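Local coordinates for protein CT_858 (Chlamydia trachomatis, PDB 3DOR) that acts as a secreted chlamydial protease, probably a serine-type endopeptidase that cuts peptide bonds within protein chains, at residues Y253-T258 / N340-S345; F295-T300 / I335-N340; V459-Q464 / A482-T487. All coordinates share one frame; numbering follows the deposited sequence.

Interaction 1 (Y253-T258 / N340-S345); sequences YNIGST and NNPGGS. With SO4 (sulfate ion), chain M.
A type II beta turn running from Asn254 to Ser257 is docked here against the loop that leads from strand 333-337 to helix 346-354, and neither segment is regular helix or strand. The turn is closed by its own backbone bond from Ser257 N to Asn254 O (3.0 Å), with Gly256 at the third position, where phi is positive (87°). The tight part lies where Ile255 and Gly256 meet Asn340 and Pro342. Gly256 N donates to Asn340 O, an oxygen that Arg297 also grips, over 2.8 Å with an almost straight N-H...O angle of 175°, although the donor sits above the carbonyl plane and not on a lone pair. Beside this bond, the side chains of Ile255 and Pro342 run antiparallel alongside one another. The CG2 branch of Ile255, anti to its backbone N, comes within 3.6 Å of Pro342 CD, and the same CD atom lies 3.8 Å from Gly256 CA. One residue earlier, Asn341 is buried: its OD1 accepts in plane from Gly343 N (2.9 Å), which makes an Asx turn, while its ND2 reaches back to Ile298 O. These bonds satisfy both ends of the amide and fix its rotation. The contact loosens toward Tyr253 and Asn254, whose CB atoms point away from the other segment. Asn254 is exposed, and Tyr253 sends its hydroxyl to Tyr548. On this outer side a sulfate ion, probably picked up during crystallisation, binds the backbone: Ile255 N donates to sulfate O3 over 2.6 Å at an angle of 169°.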
# COMPACT_ATOMS: atom_id res chain seq x y z
N TYR B 253 -10.30 -20.51 21.16
CA TYR B 253 -8.86 -20.64 21.25
C TYR B 253 -8.11 -19.87 20.17
O TYR B 253 -6.89 -19.81 20.18
CB TYR B 253 -8.47 -22.12 21.24
CG TYR B 253 -8.97 -22.87 22.47
CD1 TYR B 253 -10.19 -23.56 22.46
CD2 TYR B 253 -8.24 -22.85 23.66
CE1 TYR B 253 -10.67 -24.20 23.62
CE2 TYR B 253 -8.71 -23.48 24.81
CZ TYR B 253 -9.92 -24.14 24.78
OH TYR B 253 -10.40 -24.71 25.94
N ASN B 254 -8.85 -19.26 19.24
CA ASN B 254 -8.24 -18.49 18.16
C ASN B 254 -7.47 -17.26 18.67
O ASN B 254 -7.95 -16.55 19.55
CB ASN B 254 -9.31 -17.97 17.20
CG ASN B 254 -9.75 -19.00 16.18
OD1 ASN B 254 -9.93 -18.67 15.01
ND2 ASN B 254 -9.96 -20.24 16.61
N ILE B 255 -6.30 -17.01 18.11
CA ILE B 255 -5.54 -15.84 18.48
C ILE B 255 -6.40 -14.64 18.05
O ILE B 255 -6.92 -14.63 16.94
CB ILE B 255 -4.18 -15.81 17.75
CG1 ILE B 255 -3.23 -16.84 18.40
CG2 ILE B 255 -3.56 -14.43 17.82
CD1 ILE B 255 -1.85 -16.94 17.73
N GLY B 256 -6.57 -13.67 18.94
CA GLY B 256 -7.39 -12.52 18.61
C GLY B 256 -8.88 -12.70 18.91
O GLY B 256 -9.68 -11.80 18.68
N SER B 257 -9.25 -13.87 19.41
CA SER B 257 -10.64 -14.15 19.74
C SER B 257 -11.17 -13.17 20.79
O SER B 257 -10.54 -12.93 21.82
CB SER B 257 -10.79 -15.59 20.27
OG SER B 257 -11.96 -15.73 21.05
N THR B 258 -12.35 -12.60 20.53
CA THR B 258 -12.94 -11.64 21.45
C THR B 258 -13.20 -12.21 22.84
O THR B 258 -12.87 -11.58 23.85
CB THR B 258 -14.28 -11.07 20.89
OG1 THR B 258 -14.01 -10.33 19.70
CG2 THR B 258 -14.94 -10.13 21.89
N ASN B 340 -3.48 -14.94 24.01
CA ASN B 340 -3.83 -15.15 22.60
C ASN B 340 -4.21 -13.84 21.91
O ASN B 340 -5.32 -13.69 21.39
CB ASN B 340 -5.00 -16.14 22.51
CG ASN B 340 -4.59 -17.57 22.81
OD1 ASN B 340 -3.48 -17.85 23.26
ND2 ASN B 340 -5.50 -18.50 22.54
N ASN B 341 -3.28 -12.91 21.90
CA ASN B 341 -3.49 -11.59 21.33
C ASN B 341 -2.32 -11.35 20.38
O ASN B 341 -1.17 -11.39 20.79
CB ASN B 341 -3.48 -10.58 22.48
CG ASN B 341 -3.73 -9.17 22.03
OD1 ASN B 341 -3.17 -8.72 21.04
ND2 ASN B 341 -4.56 -8.45 22.77
N PRO B 342 -2.61 -11.08 19.09
CA PRO B 342 -1.62 -10.84 18.03
C PRO B 342 -0.90 -9.49 18.00
O PRO B 342 -0.01 -9.29 17.18
CB PRO B 342 -2.43 -11.04 16.77
CG PRO B 342 -3.73 -10.37 17.14
CD PRO B 342 -3.98 -10.92 18.56
N GLY B 343 -1.26 -8.57 18.89
CA GLY B 343 -0.63 -7.26 18.88
C GLY B 343 -1.45 -6.33 18.00
O GLY B 343 -2.65 -6.52 17.86
N GLY B 344 -0.81 -5.33 17.39
CA GLY B 344 -1.54 -4.41 16.54
C GLY B 344 -1.00 -3.00 16.46
O GLY B 344 0.17 -2.80 16.13
N SER B 345 -1.86 -2.03 16.77
CA SER B 345 -1.51 -0.62 16.71
C SER B 345 -0.94 -0.07 18.02
O SER B 345 -1.59 -0.15 19.07
CB SER B 345 -2.74 0.20 16.30
OG SER B 345 -2.46 1.60 16.31
S SO4 M . -5.37 -19.69 15.40
O1 SO4 M . -6.56 -20.58 15.67
O2 SO4 M . -5.63 -18.91 14.16
O3 SO4 M . -5.15 -18.73 16.53
O4 SO4 M . -4.17 -20.59 15.27

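Interaction 2 (F295-T300 / I335-N340); sequences FLRIPT and IIDQTN
Strands 295-297 and 335-337 run parallel, their axes 4.5 Å apart and 22° askew, joined by backbone hydrogen bonds from Leu296 N to Ile335 O, Asp337 N to Leu296 O and, past the end of the first strand, Ile298 N to Asp337 O. One face carries Phe295, Arg297, Ile335 and Asp337. The ring of Phe295 lies alongside the base of Asp337, CZ being 3.5 Å from Asp337 CB. Arg297, extended from CG to NE, follows the same direction on the other flank of Asp337 and makes a long salt bridge from NH1 to OD1 (3.3 Å). Its guanidinium meets Thr339 O end-on, with NH1 at 2.8 Å and NH2 at 3.1 Å, that oxygen lying only 3° out of the guanidinium plane. NH2 also donates to Asn340 O, and NE is taken by Ser257 O. The other carboxylate oxygen, Asp337 OD2, accepts from Thr339 N, which forms an Asx turn, and from Thr339 OG1 (2.7 Å) on its syn lone pair. So many donors probably keep this buried acid ionised. The opposite face carries Leu296 and Ile336; past the strand end the side chain of Ile298 crosses that of Ile336 obliquely, CD1 to CG2 3.9 Å, with Phe472 of helix 468-478 against both. With helix 316-330 linking them, the two strands form a beta-alpha-beta unit in the mixed central sheet, consistent with the ClpP/crotonase-like fold of S41 peptidases.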
# COMPACT_ATOMS: atom_id res chain seq x y z
N PHE B 295 -13.56 -8.13 35.22
CA PHE B 295 -12.87 -9.00 34.28
C PHE B 295 -13.05 -8.37 32.91
O PHE B 295 -14.16 -8.04 32.49
CB PHE B 295 -13.45 -10.41 34.26
CG PHE B 295 -12.79 -11.32 33.23
CD1 PHE B 295 -11.69 -12.10 33.58
CD2 PHE B 295 -13.24 -11.34 31.91
CE1 PHE B 295 -11.04 -12.89 32.62
CE2 PHE B 295 -12.60 -12.14 30.95
CZ PHE B 295 -11.50 -12.91 31.31
N LEU B 296 -11.94 -8.20 32.21
CA LEU B 296 -11.94 -7.59 30.89
C LEU B 296 -10.94 -8.33 30.01
O LEU B 296 -9.83 -8.60 30.45
CB LEU B 296 -11.54 -6.12 31.00
CG LEU B 296 -11.36 -5.26 29.74
CD1 LEU B 296 -10.10 -5.66 29.00
CD2 LEU B 296 -12.57 -5.40 28.84
N ARG B 297 -11.33 -8.68 28.79
CA ARG B 297 -10.39 -9.34 27.89
C ARG B 297 -10.05 -8.37 26.76
O ARG B 297 -10.95 -7.77 26.17
CB ARG B 297 -10.99 -10.63 27.30
CG ARG B 297 -10.10 -11.29 26.23
CD ARG B 297 -10.60 -12.66 25.73
NE ARG B 297 -9.91 -13.01 24.49
CZ ARG B 297 -8.60 -13.25 24.40
NH1 ARG B 297 -7.83 -13.21 25.48
NH2 ARG B 297 -8.05 -13.46 23.22
N ILE B 298 -8.75 -8.16 26.51
CA ILE B 298 -8.32 -7.29 25.41
C ILE B 298 -7.87 -8.34 24.40
O ILE B 298 -6.82 -8.97 24.59
CB ILE B 298 -7.13 -6.37 25.81
CG1 ILE B 298 -7.56 -5.41 26.93
CG2 ILE B 298 -6.65 -5.57 24.61
CD1 ILE B 298 -6.43 -4.49 27.41
N PRO B 299 -8.65 -8.56 23.33
CA PRO B 299 -8.33 -9.56 22.32
C PRO B 299 -7.27 -9.24 21.27
O PRO B 299 -6.55 -10.14 20.81
CB PRO B 299 -9.70 -9.85 21.71
CG PRO B 299 -10.31 -8.49 21.65
CD PRO B 299 -9.89 -7.84 22.98
N THR B 300 -7.18 -7.98 20.88
CA THR B 300 -6.21 -7.57 19.87
C THR B 300 -5.97 -6.07 19.99
O THR B 300 -6.79 -5.36 20.59
CB THR B 300 -6.74 -7.85 18.45
OG1 THR B 300 -5.82 -7.32 17.49
CG2 THR B 300 -8.10 -7.18 18.24
N ILE B 335 -9.18 -7.81 36.58
CA ILE B 335 -8.42 -8.85 35.91
C ILE B 335 -8.53 -8.58 34.41
O ILE B 335 -9.63 -8.43 33.88
CB ILE B 335 -8.98 -10.26 36.19
CG1 ILE B 335 -8.81 -10.61 37.68
CG2 ILE B 335 -8.24 -11.29 35.33
CD1 ILE B 335 -9.49 -11.90 38.08
N ILE B 336 -7.38 -8.49 33.74
CA ILE B 336 -7.36 -8.26 32.30
C ILE B 336 -6.80 -9.51 31.62
O ILE B 336 -5.63 -9.86 31.82
CB ILE B 336 -6.48 -7.04 31.95
CG1 ILE B 336 -7.12 -5.76 32.49
CG2 ILE B 336 -6.28 -6.94 30.42
CD1 ILE B 336 -6.31 -4.51 32.21
N ASP B 337 -7.64 -10.18 30.83
CA ASP B 337 -7.19 -11.36 30.12
C ASP B 337 -6.63 -10.87 28.79
O ASP B 337 -7.38 -10.38 27.94
CB ASP B 337 -8.34 -12.33 29.87
CG ASP B 337 -7.96 -13.47 28.93
OD1 ASP B 337 -8.87 -14.16 28.44
OD2 ASP B 337 -6.74 -13.66 28.68
N GLN B 338 -5.33 -10.99 28.60
CA GLN B 338 -4.72 -10.53 27.37
C GLN B 338 -4.05 -11.67 26.60
O GLN B 338 -3.23 -11.43 25.71
CB GLN B 338 -3.70 -9.44 27.68
CG GLN B 338 -3.31 -8.64 26.48
CD GLN B 338 -1.83 -8.38 26.39
OE1 GLN B 338 -1.42 -7.34 25.89
NE2 GLN B 338 -1.02 -9.33 26.85
N THR B 339 -4.38 -12.91 26.95
CA THR B 339 -3.81 -14.09 26.28
C THR B 339 -4.24 -14.19 24.81
O THR B 339 -5.23 -13.59 24.42
CB THR B 339 -4.24 -15.39 26.98
OG1 THR B 339 -5.67 -15.47 27.01
CG2 THR B 339 -3.72 -15.42 28.41
N ASN B 340 -3.48 -14.94 24.01
CA ASN B 340 -3.83 -15.15 22.60
C ASN B 340 -4.21 -13.84 21.91
O ASN B 340 -5.32 -13.69 21.39
CB ASN B 340 -5.00 -16.14 22.51
CG ASN B 340 -4.59 -17.57 22.81
OD1 ASN B 340 -3.48 -17.85 23.26
ND2 ASN B 340 -5.50 -18.50 22.54

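Interaction 3 (V459-Q464 / A482-T487); sequences VLINEQ and ALIVGT
The flat groups here are peptide planes, whose N-H and C=O edges join strands 459-461 and 483-486 into a sheet with a side-chain layer on each face. Leu460 and Val485 occupy one face, against helix 549-564. Val459 and Ile484 occupy the other, against helix 468-478, the crossover helix of the beta-alpha-beta unit to which both strands belong, as expected of a ClpP/crotonase-type core. The strands are parallel with a 33° twist. Val485 N to Val459 O (2.8 Å) is nearly straight and close to the C=O axis, and Ile461 N to Val485 O (2.9 Å) continues the pairing. The last bond, Thr487 N to Ile461 O (3.1 Å), is as straight as its neighbour but comes from 45° above the carbonyl plane. Gly486 pairs with Ile461 where a CB would run into Ile461 O; its CA instead makes a CA-H...O contact with that oxygen (3.4 Å). The tightest packing follows from the torsion of Ile461, whose CG1 takes the crowded position between backbone N and carbonyl carbon (chi1 63°). CD1 is thereby pressed to 3.4 Å from Ile484 CG2, shorter than a usual van der Waals contact, and to 3.3 Å from Thr487 O. Beyond the strands, the contact turns polar. Glu463, bent at chi2, runs beside Thr487 and gives OE1 to Ser144 of helix 140-150. A water links the two segments here, donating to Glu463 OE2 (3.1 Å) and hydrogen-bonded to Thr487 OG1 (3.0 Å).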
# COMPACT_ATOMS: atom_id res chain seq x y z
N VAL B 459 -2.92 -8.85 35.14
CA VAL B 459 -2.96 -9.13 33.71
C VAL B 459 -2.57 -10.58 33.43
O VAL B 459 -1.55 -11.07 33.93
CB VAL B 459 -1.98 -8.22 32.91
CG1 VAL B 459 -2.12 -8.47 31.41
CG2 VAL B 459 -2.24 -6.77 33.22
N LEU B 460 -3.39 -11.26 32.63
CA LEU B 460 -3.13 -12.65 32.27
C LEU B 460 -2.48 -12.66 30.89
O LEU B 460 -2.98 -12.04 29.95
CB LEU B 460 -4.43 -13.45 32.23
CG LEU B 460 -5.35 -13.28 33.43
CD1 LEU B 460 -6.61 -14.09 33.18
CD2 LEU B 460 -4.64 -13.73 34.73
N ILE B 461 -1.36 -13.37 30.78
CA ILE B 461 -0.60 -13.45 29.53
C ILE B 461 -0.17 -14.89 29.22
O ILE B 461 -0.17 -15.76 30.10
CB ILE B 461 0.70 -12.64 29.64
CG1 ILE B 461 1.60 -13.24 30.73
CG2 ILE B 461 0.40 -11.17 30.00
CD1 ILE B 461 3.04 -12.72 30.75
N ASN B 462 0.19 -15.14 27.97
CA ASN B 462 0.67 -16.46 27.61
C ASN B 462 1.65 -16.36 26.44
O ASN B 462 1.98 -15.26 25.98
CB ASN B 462 -0.48 -17.45 27.34
CG ASN B 462 -1.19 -17.20 26.02
OD1 ASN B 462 -1.93 -18.06 25.55
ND2 ASN B 462 -0.98 -16.03 25.42
N GLU B 463 2.11 -17.52 25.98
CA GLU B 463 3.09 -17.59 24.90
C GLU B 463 2.57 -17.20 23.54
O GLU B 463 3.33 -17.17 22.56
CB GLU B 463 3.71 -19.00 24.84
CG GLU B 463 2.90 -20.03 24.07
CD GLU B 463 1.66 -20.49 24.80
OE1 GLU B 463 0.86 -21.26 24.20
OE2 GLU B 463 1.48 -20.10 25.96
N GLN B 464 1.28 -16.91 23.46
CA GLN B 464 0.70 -16.47 22.20
C GLN B 464 0.31 -14.99 22.23
O GLN B 464 -0.71 -14.59 21.67
CB GLN B 464 -0.50 -17.35 21.81
CG GLN B 464 -0.10 -18.78 21.42
CD GLN B 464 -1.21 -19.56 20.74
OE1 GLN B 464 -2.34 -19.61 21.23
NE2 GLN B 464 -0.89 -20.18 19.61
N ALA B 482 0.84 -3.25 37.58
CA ALA B 482 0.01 -4.44 37.67
C ALA B 482 0.78 -5.72 37.94
O ALA B 482 1.99 -5.80 37.70
CB ALA B 482 -0.79 -4.61 36.38
N LEU B 483 0.05 -6.71 38.42
CA LEU B 483 0.59 -8.03 38.71
C LEU B 483 0.44 -8.80 37.39
O LEU B 483 -0.68 -8.90 36.86
CB LEU B 483 -0.25 -8.68 39.80
CG LEU B 483 0.31 -9.75 40.75
CD1 LEU B 483 -0.51 -11.01 40.61
CD2 LEU B 483 1.78 -10.01 40.50
N ILE B 484 1.53 -9.33 36.84
CA ILE B 484 1.46 -10.06 35.58
C ILE B 484 1.50 -11.56 35.89
O ILE B 484 2.42 -12.04 36.55
CB ILE B 484 2.61 -9.67 34.60
CG1 ILE B 484 2.40 -8.26 34.03
CG2 ILE B 484 2.61 -10.59 33.39
CD1 ILE B 484 2.32 -7.21 35.02
N VAL B 485 0.50 -12.29 35.39
CA VAL B 485 0.38 -13.72 35.67
C VAL B 485 0.18 -14.57 34.42
O VAL B 485 -0.48 -14.15 33.48
CB VAL B 485 -0.82 -13.95 36.62
CG1 VAL B 485 -0.94 -15.42 37.00
CG2 VAL B 485 -0.66 -13.08 37.87
N GLY B 486 0.74 -15.78 34.43
CA GLY B 486 0.59 -16.69 33.30
C GLY B 486 1.93 -17.23 32.83
O GLY B 486 2.76 -17.67 33.64
N THR B 487 2.14 -17.23 31.52
CA THR B 487 3.40 -17.68 30.97
C THR B 487 4.00 -16.60 30.07
O THR B 487 3.28 -15.78 29.49
CB THR B 487 3.27 -19.04 30.21
OG1 THR B 487 2.25 -18.97 29.20
CG2 THR B 487 2.92 -20.17 31.19
O HOH W 1 3.79 -21.07 27.74

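Overall arrangement
From the N terminus, segment 253-258 opens the loop that interaction 1 closes at 340-345. Interaction 2 (295-300 with 335-340) is nested inside that loop and shares Asn340 with it. Interaction 3 follows in series, closing the short excursion from 459-464 through helix 468-478 to 482-487. Interactions 2 and 3 share one sheet through neighbouring strands 333-337 and 457-461, with probable hydrogen bonds from Leu460 N to Ile336 O and from Gln338 N to Leu460 O. Interaction 1 sits beyond the strand ends; probable hydrogen bonds from Arg297 NE to Ser257 O and Asn341 ND2 to Ile298 O join it to the end of strand 290-297, and another from Asn341 N to Gln464 O reaches interaction 3.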